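Local atomic coordinates of 3-oxosteroid 1-dehydrogenase (Sterolibacterium denitrificans, PDB entry 7P18), a protein that probably catalyses the FAD-dependent introduction of a C1-C2 double bond into 3-oxosteroids, passing the electrons to an acceptor. Residues I347-G353 against G431-L437; R355-A360 against D453-K458; P382-D388 against Y486-D492. All coordinates share one frame; numbering follows the deposited sequence.

Contact 1. Residues I347-G353 against G431-L437; sequences IVVNGKG and GVDAAGL
The backbones of Gly351 and Val432 come together, with their CA atoms 4.4 Å apart, where the type I turn from Asn350 to Gly353 rests on the start of helix 434-450. One backbone hydrogen bond crosses the contact, from Asp433 N to Gly351 O (2.9 Å, 164° at the hydrogen). The same carbonyl also takes a CA-H...O contact from Val432, and a water donates to both Gly351 O and Gly431 O. Val432 holds the middle. Its CG1 lies anti to the backbone N (chi1 166°) and is thereby set against Gly353 CA at 3.6 Å, with Val349 CG2 4.3 Å from the same CG1. Further along, Leu437 CD1 meets the tip of Ile347 at CD1 (4.2 Å), and Val349 CG1 lies slightly farther from it. Two glycines make the close fit possible. Gly353 has positive phi, and a CB there would clash with Leu437 N and Asp433 O. A CB on Gly436 would clash with Lys352 O, which instead receives a nearly straight CA-H...O contact from Gly436 CA at 3.6 Å. Gly353 O and Gly436 O are both acceptors and lie only 3.2 Å apart; the Ser440 hydroxyl, within hydrogen-bonding reach of both, has one proton to share between them. On the turn side, Asn350 ND2 bonds to Asn373. Asp433 OD1 uses its anti lone pair to accept from Gly436 N at 2.9 Å. This is an N-cap, two residues after the Schellman glycine Gly431 that ends helix 423-430: a short helix-to-helix connection with a beta turn docked on it.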
loop_
_atom_site.group_PDB
_atom_site.type_symbol
_atom_site.label_atom_id
_atom_site.label_comp_id
_atom_site.label_asym_id
_atom_site.label_seq_id
_atom_site.Cartn_x
_atom_site.Cartn_y
_atom_site.Cartn_z
ATOM N N ILE A 347 15.199 7.354 16.367
ATOM C CA ILE A 347 14.218 8.398 16.775
ATOM C C ILE A 347 13.920 9.285 15.575
ATOM O O ILE A 347 14.775 9.392 14.693
ATOM C CB ILE A 347 14.679 9.213 17.997
ATOM C CG1 ILE A 347 16.020 9.920 17.801
ATOM C CG2 ILE A 347 14.677 8.342 19.245
ATOM C CD1 ILE A 347 16.242 10.995 18.856
ATOM N N VAL A 348 12.733 9.883 15.575
ATOM C CA VAL A 348 12.347 10.881 14.545
ATOM C C VAL A 348 12.259 12.230 15.214
ATOM O O VAL A 348 11.564 12.354 16.217
ATOM C CB VAL A 348 11.029 10.460 13.861
ATOM C CG1 VAL A 348 10.464 11.577 12.999
ATOM C CG2 VAL A 348 11.292 9.187 13.057
ATOM N N VAL A 349 12.899 13.236 14.606
ATOM C CA VAL A 349 12.896 14.616 15.142
ATOM C C VAL A 349 12.544 15.597 14.030
ATOM O O VAL A 349 12.766 15.288 12.840
ATOM C CB VAL A 349 14.251 14.981 15.785
ATOM C CG1 VAL A 349 14.535 14.059 16.965
ATOM C CG2 VAL A 349 15.378 14.966 14.749
ATOM N N ASN A 350 12.015 16.738 14.461
ATOM C CA ASN A 350 11.815 17.958 13.631
ATOM C C ASN A 350 13.112 18.775 13.644
ATOM O O ASN A 350 14.134 18.287 14.169
ATOM C CB ASN A 350 10.593 18.765 14.098
ATOM C CG ASN A 350 10.688 19.278 15.517
ATOM O OD1 ASN A 350 11.776 19.376 16.078
ATOM N ND2 ASN A 350 9.568 19.655 16.107
ATOM N N GLY A 351 13.093 19.964 13.043
ATOM C CA GLY A 351 14.288 20.813 12.897
ATOM C C GLY A 351 14.754 21.376 14.228
ATOM O O GLY A 351 15.925 21.786 14.312
ATOM N N LYS A 352 13.884 21.399 15.231
ATOM C CA LYS A 352 14.226 21.788 16.625
ATOM C C LYS A 352 14.851 20.610 17.382
ATOM O O LYS A 352 15.088 20.762 18.591
ATOM C CB LYS A 352 12.962 22.301 17.309
ATOM C CG LYS A 352 12.438 23.597 16.707
ATOM C CD LYS A 352 11.082 24.014 17.254
ATOM C CE LYS A 352 10.753 25.459 16.952
ATOM N NZ LYS A 352 9.499 25.868 17.625
ATOM N N GLY A 353 15.067 19.476 16.708
ATOM C CA GLY A 353 15.597 18.228 17.304
ATOM C C GLY A 353 14.653 17.564 18.307
ATOM O O GLY A 353 15.114 16.737 19.118
ATOM N N GLY A 431 20.699 20.434 9.494
ATOM C CA GLY A 431 19.990 21.675 9.837
ATOM C C GLY A 431 19.077 21.501 11.019
ATOM O O GLY A 431 18.063 22.192 11.081
ATOM N N VAL A 432 19.429 20.596 11.926
ATOM C CA VAL A 432 18.670 20.290 13.157
ATOM C C VAL A 432 19.408 20.912 14.345
ATOM O O VAL A 432 20.617 20.843 14.390
ATOM C CB VAL A 432 18.501 18.756 13.290
ATOM C CG1 VAL A 432 18.041 18.362 14.662
ATOM C CG2 VAL A 432 17.562 18.211 12.213
ATOM N N ASP A 433 18.660 21.482 15.274
ATOM C CA ASP A 433 19.159 22.073 16.538
ATOM C C ASP A 433 19.917 20.993 17.312
ATOM O O ASP A 433 19.301 19.974 17.669
ATOM C CB ASP A 433 18.012 22.661 17.360
ATOM C CG ASP A 433 18.500 23.462 18.562
ATOM O OD1 ASP A 433 18.726 22.883 19.618
ATOM O OD2 ASP A 433 18.625 24.677 18.420
ATOM N N ALA A 434 21.214 21.207 17.566
ATOM C CA ALA A 434 22.097 20.220 18.227
ATOM C C ALA A 434 21.657 20.007 19.680
ATOM O O ALA A 434 21.658 18.832 20.100
ATOM C CB ALA A 434 23.542 20.644 18.158
ATOM N N ALA A 435 21.311 21.064 20.417
ATOM C CA ALA A 435 20.916 20.973 21.844
ATOM C C ALA A 435 19.618 20.164 21.961
ATOM O O ALA A 435 19.524 19.315 22.895
ATOM C CB ALA A 435 20.768 22.339 22.476
ATOM N N GLY A 436 18.643 20.397 21.066
ATOM C CA GLY A 436 17.390 19.603 21.035
ATOM C C GLY A 436 17.680 18.126 20.784
ATOM O O GLY A 436 17.184 17.234 21.534
ATOM N N LEU A 437 18.465 17.834 19.752
ATOM C CA LEU A 437 18.761 16.422 19.394
ATOM C C LEU A 437 19.467 15.749 20.572
ATOM O O LEU A 437 19.131 14.577 20.888
ATOM C CB LEU A 437 19.604 16.357 18.125
ATOM C CG LEU A 437 20.078 14.956 17.738
ATOM C CD1 LEU A 437 18.902 14.012 17.562
ATOM C CD2 LEU A 437 20.864 14.957 16.458
HETATM O O HOH W 1 16.968 24.167 13.217
#

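Contact 2. Residues R355-A360 against D453-K458; sequences RFINEA and DREFDK
Asp453 OD1 is gripped by three donors: Arg355 NH1 across the contact at 3.1 Å, and the backbone N atoms of Glu455 and Phe456 in its own loop. All are out of the carboxylate plane, Arg355 NH1 on one side, the backbone donors on the other. The two backbone bonds make an Asx turn and an Asx motif. Asp453 OD2 has two partners, Arg355 NH2 at 2.8 Å and Lys458 N, on opposite faces of the carboxylate. Arg355 thus meets Asp453 end-on, with the two planes 59° apart. Side-on, the same guanidinium holds Glu359: NE to OE2 at 2.9 Å, nearly straight, and NH2 to OE1. The bend at chi3 (63°) presents the guanidinium edge to both acids. A water links Arg355 NH1 to Glu455 OE2, which also bonds to the Tyr447 hydroxyl. Phe456 CD2 sits over one guanidinium face, its ring almost perpendicular to that plane. One face of the ring lies on the backbone of 356-357, with CZ 3.4 Å from Phe356 C. The extended Lys458 chain crosses Asn358, with CG 3.2 Å from OD1, and runs past Ala360 CB. Its NZ bonds to Cys477 O and Arg341 O. Asn358 OD1 accepts from Ala360 N in an Asx turn. With one arginine between two carboxylates, the network would favour ionised acids, and the multiple bonds fix the rotation of the guanidinium and the Asp453 carboxylate.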
loop_
_atom_site.group_PDB
_atom_site.type_symbol
_atom_site.label_atom_id
_atom_site.label_comp_id
_atom_site.label_asym_id
_atom_site.label_seq_id
_atom_site.Cartn_x
_atom_site.Cartn_y
_atom_site.Cartn_z
ATOM N N ARG A 355 11.270 15.136 19.324
ATOM C CA ARG A 355 10.333 14.074 18.875
ATOM C C ARG A 355 8.910 14.623 18.848
ATOM O O ARG A 355 8.589 15.498 19.680
ATOM C CB ARG A 355 10.440 12.832 19.771
ATOM C CG ARG A 355 11.765 12.103 19.629
ATOM C CD ARG A 355 11.860 10.950 20.624
ATOM N NE ARG A 355 10.848 9.928 20.382
ATOM C CZ ARG A 355 9.992 9.443 21.282
ATOM N NH1 ARG A 355 9.997 9.870 22.533
ATOM N NH2 ARG A 355 9.107 8.522 20.916
ATOM N N PHE A 356 8.043 14.103 17.963
ATOM C CA PHE A 356 6.633 14.589 17.855
ATOM C C PHE A 356 5.656 13.441 17.606
ATOM O O PHE A 356 4.401 13.703 17.623
ATOM C CB PHE A 356 6.484 15.642 16.761
ATOM C CG PHE A 356 6.917 15.230 15.387
ATOM C CD1 PHE A 356 6.036 14.631 14.525
ATOM C CD2 PHE A 356 8.226 15.417 14.964
ATOM C CE1 PHE A 356 6.448 14.225 13.270
ATOM C CE2 PHE A 356 8.649 14.994 13.721
ATOM C CZ PHE A 356 7.750 14.390 12.866
ATOM N N ILE A 357 6.183 12.231 17.380
ATOM C CA ILE A 357 5.379 11.045 16.991
ATOM C C ILE A 357 6.027 9.782 17.549
ATOM O O ILE A 357 7.254 9.625 17.438
ATOM C CB ILE A 357 5.195 10.975 15.465
ATOM C CG1 ILE A 357 4.241 9.859 15.031
ATOM C CG2 ILE A 357 6.523 10.884 14.692
ATOM C CD1 ILE A 357 2.818 9.995 15.522
ATOM N N ASN A 358 5.176 8.858 18.013
ATOM C CA ASN A 358 5.538 7.432 18.186
ATOM C C ASN A 358 6.208 6.949 16.906
ATOM O O ASN A 358 5.526 6.866 15.865
ATOM C CB ASN A 358 4.334 6.583 18.605
ATOM C CG ASN A 358 4.647 5.099 18.717
ATOM O OD1 ASN A 358 5.789 4.677 18.580
ATOM N ND2 ASN A 358 3.621 4.301 18.985
ATOM N N GLU A 359 7.497 6.590 16.941
ATOM C CA GLU A 359 8.198 6.154 15.708
ATOM C C GLU A 359 7.568 4.877 15.144
ATOM O O GLU A 359 7.658 4.673 13.949
ATOM C CB GLU A 359 9.684 5.880 15.921
ATOM C CG GLU A 359 10.509 7.137 16.163
ATOM C CD GLU A 359 10.446 7.767 17.532
ATOM O OE1 GLU A 359 9.859 7.142 18.472
ATOM O OE2 GLU A 359 10.945 8.895 17.653
ATOM N N ALA A 360 6.975 4.032 15.996
ATOM C CA ALA A 360 6.254 2.817 15.596
ATOM C C ALA A 360 4.812 3.123 15.153
ATOM O O ALA A 360 4.109 2.173 14.869
ATOM C CB ALA A 360 6.248 1.822 16.743
ATOM N N ASP A 453 8.621 4.746 26.950
ATOM C CA ASP A 453 8.695 6.036 26.235
ATOM C C ASP A 453 7.638 6.928 26.873
ATOM O O ASP A 453 6.430 6.741 26.582
ATOM C CB ASP A 453 8.516 5.796 24.737
ATOM C CG ASP A 453 8.211 7.056 23.950
ATOM O OD1 ASP A 453 8.363 8.175 24.510
ATOM O OD2 ASP A 453 7.780 6.916 22.780
ATOM N N ARG A 454 8.073 7.851 27.721
ATOM C CA ARG A 454 7.158 8.658 28.566
ATOM C C ARG A 454 6.409 9.692 27.724
ATOM O O ARG A 454 5.428 10.209 28.235
ATOM C CB ARG A 454 7.927 9.372 29.677
ATOM C CG ARG A 454 8.596 8.431 30.665
ATOM C CD ARG A 454 7.615 7.618 31.505
ATOM N NE ARG A 454 8.314 6.667 32.369
ATOM C CZ ARG A 454 7.749 5.701 33.085
ATOM N NH1 ARG A 454 6.441 5.508 33.054
ATOM N NH2 ARG A 454 8.509 4.889 33.805
ATOM N N GLU A 455 6.837 9.984 26.488
ATOM C CA GLU A 455 6.184 11.014 25.639
ATOM C C GLU A 455 5.218 10.384 24.638
ATOM O O GLU A 455 4.096 10.868 24.526
ATOM C CB GLU A 455 7.253 11.877 24.969
ATOM C CG GLU A 455 7.920 12.807 25.974
ATOM C CD GLU A 455 9.141 13.504 25.422
ATOM O OE1 GLU A 455 8.965 14.429 24.618
ATOM O OE2 GLU A 455 10.265 13.082 25.758
ATOM N N PHE A 456 5.618 9.366 23.892
ATOM C CA PHE A 456 4.750 8.794 22.821
ATOM C C PHE A 456 4.503 7.279 22.970
ATOM O O PHE A 456 3.882 6.714 22.041
ATOM C CB PHE A 456 5.339 9.169 21.467
ATOM C CG PHE A 456 5.463 10.661 21.284
ATOM C CD1 PHE A 456 4.327 11.445 21.157
ATOM C CD2 PHE A 456 6.702 11.283 21.327
ATOM C CE1 PHE A 456 4.432 12.822 21.038
ATOM C CE2 PHE A 456 6.817 12.658 21.204
ATOM C CZ PHE A 456 5.678 13.423 21.031
ATOM N N ASP A 457 4.954 6.647 24.051
ATOM C CA ASP A 457 4.656 5.235 24.384
ATOM C C ASP A 457 5.028 4.284 23.240
ATOM O O ASP A 457 4.329 3.251 23.062
ATOM C CB ASP A 457 3.188 5.081 24.817
ATOM C CG ASP A 457 2.931 3.785 25.582
ATOM O OD1 ASP A 457 3.846 3.342 26.328
ATOM O OD2 ASP A 457 1.844 3.209 25.400
ATOM N N LYS A 458 6.155 4.510 22.532
ATOM C CA LYS A 458 6.633 3.523 21.527
ATOM C C LYS A 458 6.762 2.144 22.200
ATOM O O LYS A 458 7.298 2.084 23.329
ATOM C CB LYS A 458 7.966 3.898 20.904
ATOM C CG LYS A 458 8.340 3.029 19.726
ATOM C CD LYS A 458 9.751 3.287 19.220
ATOM C CE LYS A 458 10.030 2.475 17.993
ATOM N NZ LYS A 458 11.462 2.412 17.651
HETATM O O HOH W 2 11.533 12.110 23.722
#

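Contact 3. Residues P382-D388 against Y486-D492; sequences PAWLIFD and YYAMRVD
Phe387 and Tyr487 mark the tightly packed face of this strand pair. Tyr487 CB lies over one face of the Phe387 ring, a CH-pi contact with CE1 3.6 Å away. The two rings are nearly parallel, 15° apart, but slid so far that they barely overlap. Met489 SD comes to the edge of the Phe387 ring, 3.9 Å from CE2, a Met-aromatic contact. The phenyl gets there because CG sits between the backbone N and the carbonyl carbon (chi1 54°). On this same face Leu385 CB packs on Val491 CG2, and Met397 lies against Leu385 and Met489. Between the faces runs a regular ladder: strand 383-387 lies between 347-349 and 486-502 in the antiparallel sheet of this FAD-dependent oxidoreductase. Ala383-Val491, Leu385-Met489 and Phe387-Tyr487 are its hydrogen-bonded pairs, each with two bonds; the straightest is Leu385 N to Met489 O at 2.8 Å. The strand axes make an angle of 154°. The opposite face is looser and more open to solvent toward Trp384 and Arg490, both partly exposed. Arg490 runs alongside the indole, with CB 3.7 Å from Trp384 CZ3 and CG above the ring toward its rim. With an alanine in place of Trp384, the Arg490 methylenes would probably lose the surface they lie on. Farther along this face, Ile386 CD1 touches Ala488 CB at 3.8 Å, and Ile430 of helix 423-430 packs on both residues.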
loop_
_atom_site.group_PDB
_atom_site.type_symbol
_atom_site.label_atom_id
_atom_site.label_comp_id
_atom_site.label_asym_id
_atom_site.label_seq_id
_atom_site.Cartn_x
_atom_site.Cartn_y
_atom_site.Cartn_z
ATOM N N PRO A 382 10.239 17.832 5.325
ATOM C CA PRO A 382 10.517 16.503 5.875
ATOM C C PRO A 382 10.962 16.539 7.333
ATOM O O PRO A 382 11.135 17.596 7.905
ATOM C CB PRO A 382 11.663 15.974 5.015
ATOM C CG PRO A 382 12.391 17.222 4.589
ATOM C CD PRO A 382 11.292 18.253 4.395
ATOM N N ALA A 383 11.091 15.342 7.928
ATOM C CA ALA A 383 11.604 15.124 9.292
ATOM C C ALA A 383 12.846 14.245 9.177
ATOM O O ALA A 383 13.261 13.965 8.055
ATOM C CB ALA A 383 10.526 14.505 10.168
ATOM N N TRP A 384 13.477 13.941 10.309
ATOM C CA TRP A 384 14.822 13.323 10.359
ATOM C C TRP A 384 14.759 12.073 11.218
ATOM O O TRP A 384 14.303 12.163 12.381
ATOM C CB TRP A 384 15.874 14.318 10.852
ATOM C CG TRP A 384 16.064 15.407 9.849
ATOM C CD1 TRP A 384 15.435 16.615 9.857
ATOM C CD2 TRP A 384 16.808 15.335 8.626
ATOM N NE1 TRP A 384 15.775 17.320 8.737
ATOM C CE2 TRP A 384 16.622 16.570 7.972
ATOM C CE3 TRP A 384 17.653 14.388 8.045
ATOM C CZ2 TRP A 384 17.225 16.853 6.756
ATOM C CZ3 TRP A 384 18.232 14.656 6.829
ATOM C CH2 TRP A 384 18.016 15.876 6.192
ATOM N N LEU A 385 15.308 10.999 10.671
ATOM C CA LEU A 385 15.447 9.724 11.422
ATOM C C LEU A 385 16.909 9.581 11.839
ATOM O O LEU A 385 17.757 9.712 10.963
ATOM C CB LEU A 385 15.001 8.584 10.522
ATOM C CG LEU A 385 15.161 7.206 11.152
ATOM C CD1 LEU A 385 14.016 6.978 12.099
ATOM C CD2 LEU A 385 15.231 6.148 10.083
ATOM N N ILE A 386 17.148 9.377 13.130
ATOM C CA ILE A 386 18.505 9.340 13.766
ATOM C C ILE A 386 18.728 7.963 14.399
ATOM O O ILE A 386 17.818 7.453 15.082
ATOM C CB ILE A 386 18.620 10.445 14.822
ATOM C CG1 ILE A 386 18.108 11.799 14.312
ATOM C CG2 ILE A 386 20.059 10.502 15.337
ATOM C CD1 ILE A 386 18.976 12.433 13.244
ATOM N N PHE A 387 19.883 7.346 14.146
ATOM C CA PHE A 387 20.289 6.096 14.848
ATOM C C PHE A 387 21.824 6.014 14.898
ATOM O O PHE A 387 22.508 6.874 14.266
ATOM C CB PHE A 387 19.669 4.881 14.163
ATOM C CG PHE A 387 19.906 4.735 12.689
ATOM C CD1 PHE A 387 21.060 4.130 12.202
ATOM C CD2 PHE A 387 18.955 5.181 11.779
ATOM C CE1 PHE A 387 21.262 3.955 10.843
ATOM C CE2 PHE A 387 19.167 5.012 10.423
ATOM C CZ PHE A 387 20.320 4.417 9.953
ATOM N N ASP A 388 22.357 5.035 15.642
ATOM C CA ASP A 388 23.821 4.926 15.892
ATOM C C ASP A 388 24.410 3.767 15.112
ATOM O O ASP A 388 23.705 3.101 14.324
ATOM C CB ASP A 388 24.123 4.871 17.394
ATOM C CG ASP A 388 23.853 3.542 18.075
ATOM O OD1 ASP A 388 23.418 2.614 17.393
ATOM O OD2 ASP A 388 24.059 3.486 19.309
ATOM N N TYR A 486 27.134 8.098 14.019
ATOM C CA TYR A 486 25.695 8.456 14.044
ATOM C C TYR A 486 25.227 8.711 12.611
ATOM O O TYR A 486 25.992 9.257 11.765
ATOM C CB TYR A 486 25.458 9.656 14.940
ATOM C CG TYR A 486 25.886 9.368 16.351
ATOM C CD1 TYR A 486 25.118 8.576 17.185
ATOM C CD2 TYR A 486 27.104 9.837 16.834
ATOM C CE1 TYR A 486 25.513 8.327 18.497
ATOM C CE2 TYR A 486 27.504 9.601 18.136
ATOM C CZ TYR A 486 26.717 8.825 18.967
ATOM O OH TYR A 486 27.121 8.535 20.245
ATOM N N TYR A 487 23.978 8.314 12.345
ATOM C CA TYR A 487 23.387 8.362 10.989
ATOM C C TYR A 487 22.093 9.158 11.040
ATOM O O TYR A 487 21.372 9.119 12.054
ATOM C CB TYR A 487 23.108 6.966 10.440
ATOM C CG TYR A 487 24.344 6.185 10.126
ATOM C CD1 TYR A 487 25.035 5.496 11.116
ATOM C CD2 TYR A 487 24.838 6.150 8.842
ATOM C CE1 TYR A 487 26.173 4.772 10.801
ATOM C CE2 TYR A 487 25.968 5.421 8.513
ATOM C CZ TYR A 487 26.640 4.736 9.510
ATOM O OH TYR A 487 27.757 4.024 9.209
ATOM N N ALA A 488 21.823 9.886 9.958
ATOM C CA ALA A 488 20.525 10.552 9.743
ATOM C C ALA A 488 20.014 10.122 8.383
ATOM O O ALA A 488 20.803 9.956 7.456
ATOM C CB ALA A 488 20.596 12.053 9.840
ATOM N N MET A 489 18.693 10.010 8.297
ATOM C CA MET A 489 17.988 9.811 7.019
ATOM C C MET A 489 16.827 10.820 6.974
ATOM O O MET A 489 16.288 11.219 8.030
ATOM C CB MET A 489 17.516 8.369 6.863
ATOM C CG MET A 489 18.702 7.416 6.766
ATOM S SD MET A 489 18.212 5.679 6.704
ATOM C CE MET A 489 17.637 5.526 5.011
ATOM N N ARG A 490 16.601 11.341 5.786
ATOM C CA ARG A 490 15.560 12.351 5.518
ATOM C C ARG A 490 14.244 11.623 5.240
ATOM O O ARG A 490 14.143 10.937 4.215
ATOM C CB ARG A 490 15.970 13.221 4.328
ATOM C CG ARG A 490 14.916 14.262 3.959
ATOM C CD ARG A 490 15.216 14.960 2.629
ATOM N NE ARG A 490 15.775 14.053 1.645
ATOM C CZ ARG A 490 16.876 14.269 0.918
ATOM N NH1 ARG A 490 17.439 15.468 0.883
ATOM N NH2 ARG A 490 17.353 13.283 0.172
ATOM N N VAL A 491 13.280 11.819 6.114
ATOM C CA VAL A 491 11.937 11.201 5.992
ATOM C C VAL A 491 10.976 12.229 5.358
ATOM O O VAL A 491 10.554 13.209 6.017
ATOM C CB VAL A 491 11.479 10.679 7.361
ATOM C CG1 VAL A 491 10.114 10.126 7.234
ATOM C CG2 VAL A 491 12.397 9.568 7.867
ATOM N N ASP A 492 10.618 11.974 4.120
ATOM C CA ASP A 492 9.651 12.825 3.388
ATOM C C ASP A 492 8.221 12.406 3.740
ATOM O O ASP A 492 8.000 11.216 4.113
ATOM C CB ASP A 492 9.909 12.720 1.887
ATOM C CG ASP A 492 11.102 13.553 1.434
ATOM O OD1 ASP A 492 11.177 14.693 1.870
ATOM O OD2 ASP A 492 11.936 13.012 0.660
#

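In the fold
The three first segments come in the order 347-353, 355-360 and 382-388, and their partners follow in the same order, so the connections cross along the chain. Contacts 1 and 3 share one antiparallel sheet: strand 347-349 pairs with 383-387, which pairs with 486-502. Their centres are about 10 Å apart, and Val432 touches Trp384 between them. Contact 2 lies about 15 Å from the centres of both. Glu359 OE2 bonds to Val348 N, and Phe356 packs on Ala383. Helix 434-450 links the second segments of contacts 1 and 2. Together they build a region distinct from the parallel sheet of the Rossmann type, away from the annotated FAD and steroid sites.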